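Local structure of UDP-N-acetylglucosamine 2-epimerase (Methanocaldococcus jannaschii, 4NES) at residues Gly68-Thr71 / Gly72-Ile76; Thr304-Asp307 / Asn308-Arg311; Ala150-Asn153 / Leu154-Glu157; Gly354-Ile357 / Val358-Thr362; Pro18-Arg21 / Ala22-Thr26. The protein probably catalyses the reversible epimerisation at C-2 of UDP-N-acetylglucosamine to UDP-N-acetylmannosamine, working as a homodimer with a GT-B fold. All blocks are in the same frame, centred on the assembly; numbering follows the deposited sequence.

Contact 1: Gly68-Thr71 / Gly72-Ile76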
loop_
_atom_site.group_PDB
_atom_site.type_symbol
_atom_site.label_atom_id
_atom_site.label_comp_id
_atom_site.label_asym_id
_atom_site.label_seq_id
_atom_site.Cartn_x
_atom_site.Cartn_y
_atom_site.Cartn_z
ATOM N N GLY A 68 -1.776 12.243 3.666
ATOM C CA GLY A 68 -0.681 12.289 2.712
ATOM C C GLY A 68 0.526 13.001 3.285
ATOM O O GLY A 68 1.661 12.540 3.134
ATOM N N GLU A 69 0.281 14.111 3.974
ATOM C CA GLU A 69 1.341 14.871 4.628
ATOM C C GLU A 69 2.069 14.026 5.680
ATOM O O GLU A 69 3.296 13.917 5.675
ATOM C CB GLU A 69 0.745 16.131 5.270
ATOM C CG GLU A 69 1.712 16.924 6.134
ATOM C CD GLU A 69 1.014 17.905 7.068
ATOM O OE1 GLU A 69 -0.235 17.881 7.157
ATOM O OE2 GLU A 69 1.723 18.700 7.721
ATOM N N GLN A 70 1.303 13.409 6.568
ATOM C CA GLN A 70 1.860 12.646 7.673
ATOM C C GLN A 70 2.563 11.386 7.173
ATOM O O GLN A 70 3.708 11.116 7.543
ATOM C CB GLN A 70 0.726 12.286 8.626
ATOM C CG GLN A 70 1.147 11.611 9.905
ATOM C CD GLN A 70 -0.056 11.207 10.726
ATOM O OE1 GLN A 70 -0.828 10.343 10.316
ATOM N NE2 GLN A 70 -0.240 11.845 11.878
ATOM N N THR A 71 1.892 10.628 6.307
ATOM C CA THR A 71 2.474 9.390 5.793
ATOM C C THR A 71 3.697 9.697 4.922
ATOM O O THR A 71 4.702 9.003 4.998
ATOM C CB THR A 71 1.446 8.579 4.994
ATOM O OG1 THR A 71 0.260 8.404 5.785
ATOM C CG2 THR A 71 1.997 7.213 4.608
ATOM N N GLY A 72 3.612 10.749 4.108
ATOM C CA GLY A 72 4.731 11.151 3.268
ATOM C C GLY A 72 5.984 11.520 4.047
ATOM O O GLY A 72 7.086 11.057 3.734
ATOM N N LYS A 73 5.822 12.348 5.076
ATOM C CA LYS A 73 6.941 12.682 5.946
ATOM C C LYS A 73 7.515 11.420 6.598
ATOM O O LYS A 73 8.733 11.279 6.744
ATOM C CB LYS A 73 6.493 13.662 7.025
ATOM C CG LYS A 73 6.161 15.065 6.525
ATOM C CD LYS A 73 5.549 15.849 7.678
ATOM C CE LYS A 73 5.090 17.235 7.291
ATOM N NZ LYS A 73 4.607 17.947 8.515
HETATM N N MSE A 74 6.639 10.501 6.993
HETATM C CA MSE A 74 7.092 9.245 7.578
HETATM C C MSE A 74 7.926 8.415 6.609
HETATM O O MSE A 74 8.943 7.858 7.006
HETATM C CB MSE A 74 5.912 8.413 8.089
HETATM C CG MSE A 74 5.211 8.983 9.295
HETATM SE SE MSE A 74 3.540 8.047 9.670
HETATM C CE MSE A 74 3.155 8.946 11.347
ATOM N N LEU A 75 7.510 8.321 5.344
ATOM C CA LEU A 75 8.297 7.571 4.360
ATOM C C LEU A 75 9.687 8.175 4.218
ATOM O O LEU A 75 10.687 7.453 4.192
ATOM C CB LEU A 75 7.630 7.558 2.979
ATOM C CG LEU A 75 6.268 6.880 2.841
ATOM C CD1 LEU A 75 5.808 6.887 1.384
ATOM C CD2 LEU A 75 6.313 5.459 3.369
ATOM N N ILE A 76 9.752 9.499 4.116
ATOM C CA ILE A 76 11.044 10.170 3.993
ATOM C C ILE A 76 11.941 9.919 5.202
ATOM O O ILE A 76 13.107 9.538 5.054
ATOM C CB ILE A 76 10.867 11.688 3.781
ATOM C CG1 ILE A 76 10.148 11.946 2.460
ATOM C CG2 ILE A 76 12.213 12.397 3.790
ATOM C CD1 ILE A 76 9.461 13.290 2.407
#
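Glu69 and Lys73, one turn apart near the start of helix 67-85, are joined by a salt bridge of 3.1 Å from Lys73 NZ to Glu69 OE2. The two chains run alongside each other in the same direction, with Glu69 CG 3.6 Å from Lys73 CE. NZ reaches OE2 on its anti side, 25° out of the carboxylate plane, while OE1 turns to the backbone N of Thr66. A glutamine in place of Glu69 would probably lose the charge pairing and leave the Lys73 ammonium without its mate in this turn.

Gln70 and Met74 (modelled as selenomethionine) lie side by side, the terminal CE of Met74 3.6 Å from Gln70 CG. With its CG opposite the backbone N (chi1 -174°), the Gln70 chain runs out beside Met74 to an amide whose NE2 donates to Gly63 O and whose OE1 accepts from Asn97 ND2.

Backbone bonds complete the turn, Leu75 N to Thr71 O being 2.9 Å long. Thr71 and Leu75 also pack against the second subunit, whose Glu79 accepts from the amides of Gly68 and Glu69.

Chemically, the turn divides its work: an ion pair on a partly exposed flank, and a buried glutamine, its amide fixed at both ends, whose side chain comes within about 4 Å of the bound UDP-N-acetylglucosamine.

Contact 2: Thr304-Asp307 / Asn308-Arg311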
loop_
_atom_site.group_PDB
_atom_site.type_symbol
_atom_site.label_atom_id
_atom_site.label_comp_id
_atom_site.label_asym_id
_atom_site.label_seq_id
_atom_site.Cartn_x
_atom_site.Cartn_y
_atom_site.Cartn_z
ATOM N N THR A 304 -20.343 -1.613 21.016
ATOM C CA THR A 304 -19.454 -0.959 20.063
ATOM C C THR A 304 -20.234 0.009 19.182
ATOM O O THR A 304 -21.188 -0.378 18.492
ATOM C CB THR A 304 -18.665 -1.979 19.219
ATOM O OG1 THR A 304 -17.848 -2.770 20.090
ATOM C CG2 THR A 304 -17.753 -1.267 18.238
ATOM N N LEU A 305 -19.834 1.275 19.228
ATOM C CA LEU A 305 -20.528 2.350 18.521
ATOM C C LEU A 305 -20.022 2.454 17.080
ATOM O O LEU A 305 -19.541 3.506 16.643
ATOM C CB LEU A 305 -20.329 3.664 19.290
ATOM C CG LEU A 305 -20.761 3.625 20.766
ATOM C CD1 LEU A 305 -20.086 4.735 21.563
ATOM C CD2 LEU A 305 -22.269 3.727 20.898
ATOM N N ARG A 306 -20.127 1.341 16.352
ATOM C CA ARG A 306 -19.680 1.236 14.962
ATOM C C ARG A 306 -20.646 0.334 14.214
ATOM O O ARG A 306 -21.399 -0.422 14.833
ATOM C CB ARG A 306 -18.264 0.642 14.884
ATOM C CG ARG A 306 -17.175 1.492 15.517
ATOM C CD ARG A 306 -15.826 0.760 15.552
ATOM N NE ARG A 306 -15.453 0.268 14.231
ATOM C CZ ARG A 306 -14.477 -0.605 13.991
ATOM N NH1 ARG A 306 -13.737 -1.067 14.987
ATOM N NH2 ARG A 306 -14.237 -1.010 12.753
ATOM N N ASP A 307 -20.624 0.411 12.883
ATOM C CA ASP A 307 -21.502 -0.410 12.053
ATOM C C ASP A 307 -20.890 -1.774 11.787
ATOM O O ASP A 307 -21.566 -2.699 11.327
ATOM C CB ASP A 307 -21.781 0.287 10.718
ATOM C CG ASP A 307 -22.566 1.565 10.880
ATOM O OD1 ASP A 307 -23.458 1.601 11.752
ATOM O OD2 ASP A 307 -22.294 2.529 10.132
ATOM N N ASN A 308 -19.602 -1.895 12.077
ATOM C CA ASN A 308 -18.886 -3.146 11.890
ATOM C C ASN A 308 -17.673 -3.151 12.793
ATOM O O ASN A 308 -17.341 -2.135 13.402
ATOM C CB ASN A 308 -18.455 -3.316 10.437
ATOM C CG ASN A 308 -17.786 -2.089 9.897
ATOM O OD1 ASN A 308 -16.754 -1.661 10.410
ATOM N ND2 ASN A 308 -18.373 -1.495 8.860
ATOM N N THR A 309 -17.025 -4.301 12.896
ATOM C CA THR A 309 -15.816 -4.397 13.692
ATOM C C THR A 309 -14.834 -5.334 13.008
ATOM O O THR A 309 -15.229 -6.210 12.238
ATOM C CB THR A 309 -16.108 -4.885 15.137
ATOM O OG1 THR A 309 -14.872 -4.987 15.855
ATOM C CG2 THR A 309 -16.783 -6.262 15.129
ATOM N N GLU A 310 -13.550 -5.142 13.275
ATOM C CA GLU A 310 -12.539 -6.038 12.736
ATOM C C GLU A 310 -12.139 -7.074 13.772
ATOM O O GLU A 310 -11.238 -7.872 13.539
ATOM C CB GLU A 310 -11.318 -5.287 12.171
ATOM C CG GLU A 310 -10.617 -4.342 13.123
ATOM C CD GLU A 310 -11.466 -3.141 13.446
ATOM O OE1 GLU A 310 -11.766 -2.351 12.524
ATOM O OE2 GLU A 310 -11.855 -3.012 14.619
ATOM N N ARG A 311 -12.826 -7.076 14.911
ATOM C CA ARG A 311 -12.705 -8.203 15.836
ATOM C C ARG A 311 -14.078 -8.823 16.079
ATOM O O ARG A 311 -14.646 -8.721 17.173
ATOM C CB ARG A 311 -11.918 -7.876 17.134
ATOM C CG ARG A 311 -12.206 -6.539 17.801
ATOM C CD ARG A 311 -11.413 -5.396 17.173
ATOM N NE ARG A 311 -9.970 -5.463 17.424
ATOM C CZ ARG A 311 -9.092 -4.592 16.936
ATOM N NH1 ARG A 311 -9.494 -3.614 16.140
ATOM N NH2 ARG A 311 -7.804 -4.719 17.220
#
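The guanidinium of Arg306 carries Asn308 O over one face, 2.9 Å above its plane and displaced toward the rim, with Thr309 CA over the same face. At its edge, nearly coplanar with it (25° between the planes), sits the carboxylate of Glu310. The grip is end-on: Arg306 NH1 donates to Glu310 OE2 at 2.7 Å, almost straight at 172°, and Arg306 NH2 donates to Glu310 OE1 at 2.8 Å. OE2 offers its syn lone pair, whereas OE1 is met on its syn side but somewhat out of the carboxylate plane.

Glu310 OE2 takes a second donor from above that plane, Arg311 NH1 at 2.9 Å. The Glu310 chain folds back to serve both arginines: CG stands between the backbone N and the carbonyl carbon (chi1 56°), and chi2 bends again. A glutamine here, lacking the negative charge, would probably leave Arg306 and Arg311 without their shared mate and Arg306 freer to turn.

Next to this network, Thr309 OG1 accepts from Arg311 N at 3.1 Å, an ST turn; the same hydroxyl is hydrogen-bonded to Gln292. Arg311 also forms a salt bridge with Glu293.

One carboxylate thus joins two buried arginines in a salt-bridge network that braces the loop after strand 302-304, whose Arg306 side chain lies about 7 Å from bound UDP.

Contact 3: Ala150-Asn153 / Leu154-Glu157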
loop_
_atom_site.group_PDB
_atom_site.type_symbol
_atom_site.label_atom_id
_atom_site.label_comp_id
_atom_site.label_asym_id
_atom_site.label_seq_id
_atom_site.Cartn_x
_atom_site.Cartn_y
_atom_site.Cartn_z
ATOM N N ALA A 150 -8.729 -14.368 11.345
ATOM C CA ALA A 150 -7.745 -13.496 10.724
ATOM C C ALA A 150 -6.891 -14.264 9.718
ATOM O O ALA A 150 -6.629 -13.775 8.612
ATOM C CB ALA A 150 -6.877 -12.839 11.790
ATOM N N LYS A 151 -6.457 -15.473 10.076
ATOM C CA LYS A 151 -5.705 -16.302 9.132
ATOM C C LYS A 151 -6.522 -16.569 7.875
ATOM O O LYS A 151 -6.019 -16.458 6.757
ATOM C CB LYS A 151 -5.277 -17.624 9.770
ATOM C CG LYS A 151 -4.744 -18.612 8.743
ATOM C CD LYS A 151 -4.044 -19.777 9.398
ATOM C CE LYS A 151 -3.537 -20.762 8.341
ATOM N NZ LYS A 151 -2.792 -21.897 8.966
ATOM N N ASN A 152 -7.789 -16.908 8.056
ATOM C CA ASN A 152 -8.647 -17.180 6.911
ATOM C C ASN A 152 -8.860 -15.945 6.036
ATOM O O ASN A 152 -8.921 -16.057 4.806
ATOM C CB ASN A 152 -9.967 -17.807 7.361
ATOM C CG ASN A 152 -9.795 -19.242 7.809
ATOM O OD1 ASN A 152 -8.874 -19.928 7.372
ATOM N ND2 ASN A 152 -10.679 -19.704 8.680
ATOM N N ASN A 153 -8.960 -14.774 6.657
ATOM C CA ASN A 153 -9.001 -13.517 5.904
ATOM C C ASN A 153 -7.787 -13.366 4.998
ATOM O O ASN A 153 -7.908 -12.983 3.822
ATOM C CB ASN A 153 -9.073 -12.320 6.850
ATOM C CG ASN A 153 -10.419 -12.179 7.509
ATOM O OD1 ASN A 153 -11.419 -12.754 7.058
ATOM N ND2 ASN A 153 -10.465 -11.389 8.568
ATOM N N LEU A 154 -6.611 -13.662 5.540
ATOM C CA LEU A 154 -5.380 -13.563 4.778
ATOM C C LEU A 154 -5.331 -14.581 3.639
ATOM O O LEU A 154 -4.951 -14.242 2.515
ATOM C CB LEU A 154 -4.181 -13.746 5.706
ATOM C CG LEU A 154 -4.072 -12.634 6.747
ATOM C CD1 LEU A 154 -3.158 -13.020 7.888
ATOM C CD2 LEU A 154 -3.572 -11.352 6.092
ATOM N N LEU A 155 -5.731 -15.818 3.912
ATOM C CA LEU A 155 -5.744 -16.862 2.881
ATOM C C LEU A 155 -6.680 -16.493 1.726
ATOM O O LEU A 155 -6.360 -16.726 0.557
ATOM C CB LEU A 155 -6.133 -18.220 3.471
ATOM C CG LEU A 155 -5.121 -18.840 4.433
ATOM C CD1 LEU A 155 -5.707 -20.081 5.083
ATOM C CD2 LEU A 155 -3.808 -19.162 3.719
ATOM N N ARG A 156 -7.815 -15.882 2.057
ATOM C CA ARG A 156 -8.803 -15.471 1.061
ATOM C C ARG A 156 -8.274 -14.353 0.159
ATOM O O ARG A 156 -8.775 -14.148 -0.955
ATOM C CB ARG A 156 -10.087 -15.018 1.762
ATOM C CG ARG A 156 -11.301 -14.952 0.862
ATOM C CD ARG A 156 -12.347 -13.996 1.410
ATOM N NE ARG A 156 -12.845 -13.105 0.366
ATOM C CZ ARG A 156 -12.524 -11.819 0.259
ATOM N NH1 ARG A 156 -11.719 -11.251 1.148
ATOM N NH2 ARG A 156 -13.026 -11.093 -0.729
ATOM N N GLU A 157 -7.264 -13.629 0.629
ATOM C CA GLU A 157 -6.608 -12.601 -0.178
ATOM C C GLU A 157 -5.331 -13.125 -0.832
ATOM O O GLU A 157 -4.506 -12.345 -1.319
ATOM C CB GLU A 157 -6.335 -11.343 0.655
ATOM C CG GLU A 157 -7.612 -10.678 1.142
ATOM C CD GLU A 157 -7.373 -9.513 2.082
ATOM O OE1 GLU A 157 -6.220 -9.041 2.203
ATOM O OE2 GLU A 157 -8.362 -9.059 2.700
HETATM O O HOH W 1 -10.025 -11.043 3.584
#
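Lys151 CG stands opposite its backbone N (chi1 169°) and the chain stays extended, whereas Leu155, one turn on, places CG anti to its carbonyl carbon (chi1 -68°). Those choices bring Leu155 CD1 against the lysine stem at an oblique angle, 4.0 Å from Lys151 CE. The ammonium itself passes beyond the leucine to a salt bridge with Glu161. The same methyl lies 3.9 Å from Asn152 OD1.

Backbone bonds keep the helix regular up to its last turn: Leu155 N to Lys151 O measures 2.9 Å, and Arg156 N to Asn152 O 3.0 Å. The next one is weak, Glu157 N lying 3.3 Å from Asn153 O as the chain leaves the helix. Glu157 N also donates to Leu154 O, and a water donates to Asn153 O at 2.9 Å and to Glu157 OE2 at 2.7 Å, accepting a weak bond from Arg156 NH1 at the edge of the guanidinium.

Leu154 packs inward on Leu143 and Ile164, within a beta-alpha-beta unit. Asn153 ND2 is tied to Gly119 O, and Glu157 to His138, Arg121 and Arg125.

The last turn thus combines backbone bonds with a water bridge and the outside partners of Glu157, whose cationic company would be expected to favour its ionised state.

Contact 4: Gly354-Ile357 / Val358-Thr362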
loop_
_atom_site.group_PDB
_atom_site.type_symbol
_atom_site.label_atom_id
_atom_site.label_comp_id
_atom_site.label_asym_id
_atom_site.label_seq_id
_atom_site.Cartn_x
_atom_site.Cartn_y
_atom_site.Cartn_z
ATOM N N GLY A 354 3.598 -12.517 22.715
ATOM C CA GLY A 354 4.849 -11.794 22.543
ATOM C C GLY A 354 6.037 -12.733 22.475
ATOM O O GLY A 354 6.883 -12.612 21.594
ATOM N N GLU A 355 6.096 -13.686 23.394
ATOM C CA GLU A 355 7.195 -14.642 23.402
ATOM C C GLU A 355 7.182 -15.499 22.142
ATOM O O GLU A 355 8.239 -15.778 21.578
ATOM C CB GLU A 355 7.149 -15.493 24.672
ATOM C CG GLU A 355 7.598 -14.748 25.938
ATOM C CD GLU A 355 9.107 -14.643 26.088
ATOM O OE1 GLU A 355 9.845 -15.128 25.204
ATOM O OE2 GLU A 355 9.558 -14.084 27.112
ATOM N N ARG A 356 5.996 -15.901 21.692
ATOM C CA ARG A 356 5.899 -16.745 20.497
ATOM C C ARG A 356 6.367 -15.995 19.249
ATOM O O ARG A 356 7.088 -16.546 18.417
ATOM C CB ARG A 356 4.476 -17.265 20.307
ATOM C CG ARG A 356 4.237 -17.976 18.979
ATOM C CD ARG A 356 4.426 -19.485 19.062
ATOM N NE ARG A 356 3.812 -20.141 17.908
ATOM C CZ ARG A 356 4.469 -20.602 16.852
ATOM N NH1 ARG A 356 5.780 -20.506 16.800
ATOM N NH2 ARG A 356 3.798 -21.157 15.846
ATOM N N ILE A 357 5.974 -14.729 19.144
ATOM C CA ILE A 357 6.400 -13.874 18.035
ATOM C C ILE A 357 7.916 -13.746 17.979
ATOM O O ILE A 357 8.519 -13.917 16.916
ATOM C CB ILE A 357 5.749 -12.494 18.144
ATOM C CG1 ILE A 357 4.271 -12.607 17.769
ATOM C CG2 ILE A 357 6.439 -11.489 17.214
ATOM C CD1 ILE A 357 3.448 -11.372 18.128
ATOM N N VAL A 358 8.543 -13.492 19.124
ATOM C CA VAL A 358 9.994 -13.368 19.158
ATOM C C VAL A 358 10.683 -14.694 18.809
ATOM O O VAL A 358 11.701 -14.701 18.115
ATOM C CB VAL A 358 10.473 -12.794 20.515
ATOM C CG1 VAL A 358 11.985 -12.803 20.621
ATOM C CG2 VAL A 358 9.977 -11.375 20.677
ATOM N N ARG A 359 10.137 -15.819 19.274
ATOM C CA ARG A 359 10.691 -17.123 18.900
ATOM C C ARG A 359 10.621 -17.347 17.387
ATOM O O ARG A 359 11.596 -17.780 16.770
ATOM C CB ARG A 359 9.989 -18.266 19.647
ATOM C CG ARG A 359 10.586 -19.637 19.342
ATOM C CD ARG A 359 9.809 -20.748 20.057
ATOM N NE ARG A 359 10.182 -22.078 19.573
ATOM C CZ ARG A 359 11.167 -22.811 20.081
ATOM N NH1 ARG A 359 11.888 -22.343 21.090
ATOM N NH2 ARG A 359 11.433 -24.012 19.581
ATOM N N ILE A 360 9.477 -17.032 16.787
ATOM C CA ILE A 360 9.325 -17.190 15.342
ATOM C C ILE A 360 10.328 -16.337 14.570
ATOM O O ILE A 360 10.936 -16.809 13.602
ATOM C CB ILE A 360 7.876 -16.900 14.878
ATOM C CG1 ILE A 360 6.940 -17.988 15.404
ATOM C CG2 ILE A 360 7.784 -16.819 13.345
ATOM C CD1 ILE A 360 5.461 -17.632 15.367
ATOM N N LEU A 361 10.524 -15.094 15.004
ATOM C CA LEU A 361 11.452 -14.208 14.312
ATOM C C LEU A 361 12.882 -14.683 14.507
ATOM O O LEU A 361 13.711 -14.526 13.619
ATOM C CB LEU A 361 11.297 -12.766 14.792
ATOM C CG LEU A 361 9.962 -12.106 14.462
ATOM C CD1 LEU A 361 9.933 -10.722 15.092
ATOM C CD2 LEU A 361 9.745 -12.027 12.953
ATOM N N THR A 362 13.165 -15.286 15.660
ATOM C CA THR A 362 14.497 -15.813 15.927
ATOM C C THR A 362 14.832 -16.959 14.976
ATOM O O THR A 362 15.915 -16.989 14.379
ATOM C CB THR A 362 14.622 -16.291 17.379
ATOM O OG1 THR A 362 14.468 -15.169 18.254
ATOM C CG2 THR A 362 15.987 -16.927 17.632
#
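Ile357 and Leu361 make an apolar contact one turn apart along helix 353-363, at the C-terminal end of the model, where the helix returns to pack on the N-terminal sheet. Their side chains lie side by side, pointing the same way, Ile357 CG2 standing 4.2 Å from Leu361 CD1. Both rest on Phe144 of strand 142-145, and strand 112-116 adds Val116 under Ile357 and Ala114 under Leu361.

On another side of the helix, Arg356 is draped over Ile360. The arginine chain bends at chi2 (94°), which lays its guanidinium across the isoleucine: CD1 of Ile360 sits 3.2 Å above one face of the Arg356 guanidinium, toward the rim. The exact closeness of this approach is doubtful, since the exposed arginine also touches a crystal neighbour.

The main chain has the usual i to i+4 bonds, such as Ile360 N to Arg356 O at 2.9 Å. Val358 O receives two donors from one residue, Thr362 N at 2.9 Å and Thr362 OG1 at 2.8 Å, coming from opposite faces of the carbonyl plane.

Exposed arginines outside and branched aliphatics inside make this an amphipathic helix, and a chain end that crosses back to the N-terminal domain is a hallmark of the GT-B fold.

Contact 5: Pro18-Arg21 / Ala22-Thr26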
loop_
_atom_site.group_PDB
_atom_site.type_symbol
_atom_site.label_atom_id
_atom_site.label_comp_id
_atom_site.label_asym_id
_atom_site.label_seq_id
_atom_site.Cartn_x
_atom_site.Cartn_y
_atom_site.Cartn_z
ATOM N N PRO A 18 4.548 -6.442 25.173
ATOM C CA PRO A 18 4.931 -7.838 25.430
ATOM C C PRO A 18 6.038 -8.338 24.510
ATOM O O PRO A 18 6.792 -9.249 24.900
ATOM C CB PRO A 18 3.639 -8.614 25.169
ATOM C CG PRO A 18 2.532 -7.593 25.379
ATOM C CD PRO A 18 3.112 -6.321 24.845
ATOM N N ILE A 19 6.133 -7.782 23.305
ATOM C CA ILE A 19 7.225 -8.132 22.399
ATOM C C ILE A 19 8.550 -7.583 22.919
ATOM O O ILE A 19 9.580 -8.285 22.932
ATOM C CB ILE A 19 6.922 -7.648 20.971
ATOM C CG1 ILE A 19 5.816 -8.525 20.389
ATOM C CG2 ILE A 19 8.173 -7.703 20.105
ATOM C CD1 ILE A 19 5.158 -7.947 19.159
ATOM N N ILE A 20 8.519 -6.345 23.398
ATOM C CA ILE A 20 9.680 -5.753 24.047
ATOM C C ILE A 20 10.105 -6.565 25.276
ATOM O O ILE A 20 11.305 -6.835 25.445
ATOM C CB ILE A 20 9.415 -4.273 24.396
ATOM C CG1 ILE A 20 9.306 -3.469 23.093
ATOM C CG2 ILE A 20 10.494 -3.716 25.335
ATOM C CD1 ILE A 20 8.683 -2.093 23.235
ATOM N N ARG A 21 9.151 -6.991 26.107
ATOM C CA ARG A 21 9.473 -7.826 27.280
ATOM C C ARG A 21 10.208 -9.097 26.850
ATOM O O ARG A 21 11.206 -9.519 27.469
ATOM C CB ARG A 21 8.200 -8.207 28.041
ATOM C CG ARG A 21 7.566 -7.102 28.892
ATOM C CD ARG A 21 8.376 -6.800 30.153
ATOM N NE ARG A 21 9.431 -5.826 29.900
ATOM C CZ ARG A 21 9.245 -4.508 29.891
ATOM N NH1 ARG A 21 8.043 -3.999 30.132
ATOM N NH2 ARG A 21 10.260 -3.697 29.642
ATOM N N ALA A 22 9.733 -9.695 25.763
ATOM C CA ALA A 22 10.347 -10.916 25.255
ATOM C C ALA A 22 11.735 -10.663 24.665
ATOM O O ALA A 22 12.667 -11.430 24.920
ATOM C CB ALA A 22 9.446 -11.582 24.242
ATOM N N LEU A 23 11.882 -9.596 23.881
ATOM C CA LEU A 23 13.178 -9.235 23.310
ATOM C C LEU A 23 14.245 -8.979 24.370
ATOM O O LEU A 23 15.426 -9.274 24.149
ATOM C CB LEU A 23 13.054 -8.003 22.416
ATOM C CG LEU A 23 12.360 -8.216 21.078
ATOM C CD1 LEU A 23 11.990 -6.881 20.435
ATOM C CD2 LEU A 23 13.254 -9.026 20.150
ATOM N N GLU A 24 13.837 -8.423 25.509
ATOM C CA GLU A 24 14.766 -8.132 26.601
ATOM C C GLU A 24 15.401 -9.382 27.186
ATOM O O GLU A 24 16.455 -9.304 27.821
ATOM C CB GLU A 24 14.061 -7.353 27.710
ATOM C CG GLU A 24 13.796 -5.908 27.371
ATOM C CD GLU A 24 12.891 -5.256 28.394
ATOM O OE1 GLU A 24 12.377 -5.988 29.267
ATOM O OE2 GLU A 24 12.695 -4.026 28.319
ATOM N N LYS A 25 14.772 -10.530 26.977
ATOM C CA LYS A 25 15.301 -11.795 27.497
ATOM C C LYS A 25 16.188 -12.504 26.481
ATOM O O LYS A 25 16.560 -13.663 26.683
ATOM C CB LYS A 25 14.161 -12.732 27.865
ATOM C CG LYS A 25 13.203 -12.158 28.894
ATOM C CD LYS A 25 12.056 -13.119 29.163
ATOM C CE LYS A 25 11.141 -12.584 30.254
ATOM N NZ LYS A 25 10.566 -11.244 29.917
ATOM N N THR A 26 16.523 -11.823 25.391
ATOM C CA THR A 26 17.330 -12.425 24.338
ATOM C C THR A 26 18.610 -11.649 24.089
ATOM O O THR A 26 18.824 -10.573 24.650
ATOM C CB THR A 26 16.567 -12.471 22.994
ATOM O OG1 THR A 26 16.527 -11.160 22.410
ATOM C CG2 THR A 26 15.163 -13.004 23.170
HETATM O O HOH W 2 11.851 -8.828 30.227
#
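Arg21 O accepts from two neighbouring donors: Lys25 NZ at 3.1 Å, from well above the carbonyl plane, and a water at 2.9 Å. That water also gives a hydrogen to Glu24 OE1 and accepts from Lys25 NZ. The lysine gets there by bending at its last torsion (chi4 58°), which curls the ammonium back over Arg21 O.

Beside this cluster, Arg21 holds Glu24 side-on, the two chains running the same way. Arg21 NE donates to Glu24 OE1 at 3.0 Å, within the guanidinium plane but from above the carboxylate plane. Arg21 NH2 donates to Glu24 OE2 at 2.8 Å, on its syn side. The planes are turned 41° against each other. Leu51 O and Asn52 O take further hydrogen bonds from this guanidinium.

On another flank Ile19 CG2 meets Leu23 CD1 at 3.9 Å, the two side chains lying side by side, and Leu23 reaches Trp30 of the following strand. Leu23 O accepts from Thr26 N at 3.0 Å and from Thr26 OG1 at 2.8 Å.

Leu23 to Thr26 form a type I beta turn that leads on from helix 10-23, the helix of the beta-alpha-beta unit between strands 3-7 and 30-34 in the Rossmann-like N-terminal half of a GT-B enzyme.

How the contacts relate
From the N terminus the order is contact 5, 1, 3, 2, 4, strictly in series: none nests in or crosses another, and each is a local turn of continuous chain and closes no long loop. Contact 5 lies toward the C-terminal part of helix 10-23 and contact 3 in that of helix 148-156, both in the N-terminal domain, while contact 1 lies on helix 67-85 at the subunit interface, which contact 3 also reaches. Contact 2 belongs to the other domain, yet its nearest atoms are about 6 Å from contact 3. The first and last meet: contact 4, on the returning C-terminal helix, packs on contact 5, with Val358 CG2 3.6 Å from Ala22 CB, tying the chain's end to its beginning.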